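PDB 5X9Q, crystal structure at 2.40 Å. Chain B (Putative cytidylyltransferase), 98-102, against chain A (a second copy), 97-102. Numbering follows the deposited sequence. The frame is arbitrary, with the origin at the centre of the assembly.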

# COMPACT_ATOMS: atom_id res chain seq x y z
N ALA B 98 -0.57 4.88 -3.74
CA ALA B 98 -1.08 4.53 -5.07
C ALA B 98 -1.19 3.01 -5.22
O ALA B 98 -1.97 2.51 -6.03
CB ALA B 98 -0.19 5.12 -6.15
N ALA B 99 -0.39 2.28 -4.45
CA ALA B 99 -0.40 0.82 -4.47
C ALA B 99 -1.64 0.26 -3.79
O ALA B 99 -1.92 -0.93 -3.90
CB ALA B 99 0.85 0.27 -3.81
N LEU B 100 -2.38 1.09 -3.07
CA LEU B 100 -3.53 0.58 -2.35
C LEU B 100 -4.70 0.37 -3.29
O LEU B 100 -4.98 1.20 -4.15
CB LEU B 100 -3.94 1.51 -1.20
CG LEU B 100 -2.89 1.57 -0.08
CD1 LEU B 100 -3.32 2.55 0.99
CD2 LEU B 100 -2.67 0.19 0.52
N GLU B 101 -5.39 -0.75 -3.11
CA GLU B 101 -6.52 -1.09 -3.98
C GLU B 101 -7.60 0.01 -3.98
O GLU B 101 -8.17 0.34 -5.01
CB GLU B 101 -7.15 -2.40 -3.53
CG GLU B 101 -8.25 -2.93 -4.45
CD GLU B 101 -8.74 -4.31 -4.02
OE1 GLU B 101 -8.58 -4.66 -2.82
OE2 GLU B 101 -9.29 -5.05 -4.87
N CYS B 102 -7.86 0.57 -2.81
CA CYS B 102 -9.00 1.46 -2.67
C CYS B 102 -8.73 2.90 -3.15
O CYS B 102 -9.67 3.69 -3.25
CB CYS B 102 -9.44 1.48 -1.20
SG CYS B 102 -8.24 2.25 -0.14
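Chain A, residues 97-102: LAALEC

Chain A meets chain B as a near-symmetric copy of itself, residue 100 facing residue 100. The CA atoms of Leu B100 and Leu A100 lie 4.5 Å apart and those of Glu B101 and Glu A101 only 3.9 Å, so these two residues are paired with their own counterparts, while Ala B99 meets Leu A100 and Glu A101, and Ala A99 meets Leu B100 and Glu B101. The segments cross rather than run alongside each other. The dihedral angles repeat as well: Leu A100, at phi/psi -79/136, is extended like Leu B100 at -78/138, while Ala A99 (-72/-12) and Glu A101 (-60/-39) bend the chain before and after it. In chain A the approach is made from a helix that includes Leu A97 and Ala A98, and the N of Leu A100 is held by the O of Leu A97 at 3.0 Å. The extended geometry is therefore confined to one residue per chain, which is consistent with a single beta bridge rather than a sheet.

Two backbone hydrogen bonds define that bridge. Glu B101 N donates to Ala A99 O at 2.8 Å with an angle of 174° at the hydrogen, and Glu A101 N donates to Ala B99 O at 3.0 Å and 175°; both are almost linear. Each carbonyl is also approached by a CA: Leu B100 CA lies 3.5 Å from Ala A99 O, and Leu A100 CA 3.5 Å from Ala B99 O. The acceptor thus sits against the backbone of residues 100 and 101 of the other copy.

The side chains fit by a reciprocal arrangement. The CA-to-CB bonds of both leucines point away from the opposite stretch, but with chi1 in m and chi2 in t the ends of the side chains come nearer. Leu A100 CD2 rests 3.8 Å from Ala B99 CB, and Leu B100 CD2 rests 3.7 Å from Ala A99 CB. Each leucine CD2 is the bump that packs against the alanine CB of the other copy. The two tips also touch each other, Leu B100 CD2 to Leu A100 CD2 at 4.0 Å, joining the two apolar contacts into a continuous patch.

Near the glutamates, Glu B101 CB and Glu A101 CB are 4.3 Å apart, while their carboxylates are hydrogen-bonded elsewhere in the structure. Waters extend the pairing: water 1 donates to Ala A99 O (2.8 Å) and accepts from Cys B102 N (2.9 Å), and water 2 correspondingly links Ala B99 O (3.3 Å) to Cys A102 N (2.8 Å). Altogether the stretches bury 315 Å², both sides summed.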

# COMPACT_ATOMS: atom_id res chain seq x y z
N LEU A 97 -0.72 -5.91 3.54
CA LEU A 97 -0.52 -6.57 2.25
C LEU A 97 -1.84 -6.74 1.51
O LEU A 97 -1.93 -6.52 0.29
CB LEU A 97 0.16 -7.93 2.48
CG LEU A 97 1.62 -7.72 2.88
CD1 LEU A 97 2.21 -8.93 3.57
CD2 LEU A 97 2.41 -7.40 1.62
N ALA A 98 -2.89 -7.12 2.24
CA ALA A 98 -4.17 -7.37 1.59
C ALA A 98 -4.75 -6.09 0.99
O ALA A 98 -5.51 -6.15 0.02
CB ALA A 98 -5.15 -7.99 2.58
N ALA A 99 -4.37 -4.94 1.53
CA ALA A 99 -4.89 -3.66 1.05
C ALA A 99 -4.31 -3.31 -0.31
O ALA A 99 -4.79 -2.39 -0.98
CB ALA A 99 -4.58 -2.55 2.05
N LEU A 100 -3.29 -4.06 -0.71
CA LEU A 100 -2.59 -3.80 -1.96
C LEU A 100 -3.36 -4.31 -3.18
O LEU A 100 -3.89 -5.43 -3.19
CB LEU A 100 -1.21 -4.45 -1.92
CG LEU A 100 -0.31 -3.85 -0.85
CD1 LEU A 100 1.01 -4.60 -0.74
CD2 LEU A 100 -0.08 -2.36 -1.18
N GLU A 101 -3.40 -3.48 -4.21
CA GLU A 101 -4.09 -3.82 -5.44
C GLU A 101 -3.54 -5.08 -6.09
O GLU A 101 -4.29 -5.88 -6.64
CB GLU A 101 -4.01 -2.69 -6.46
CG GLU A 101 -4.83 -3.00 -7.71
CD GLU A 101 -4.94 -1.82 -8.65
OE1 GLU A 101 -4.07 -0.92 -8.60
OE2 GLU A 101 -5.93 -1.77 -9.42
N CYS A 102 -2.22 -5.25 -6.05
CA CYS A 102 -1.64 -6.34 -6.82
C CYS A 102 -1.70 -7.70 -6.14
O CYS A 102 -1.49 -8.70 -6.80
CB CYS A 102 -0.20 -6.01 -7.18
SG CYS A 102 0.89 -5.86 -5.78
O HOH W 1 -7.11 -0.93 -0.42
O HOH W 2 -0.41 -3.07 -5.85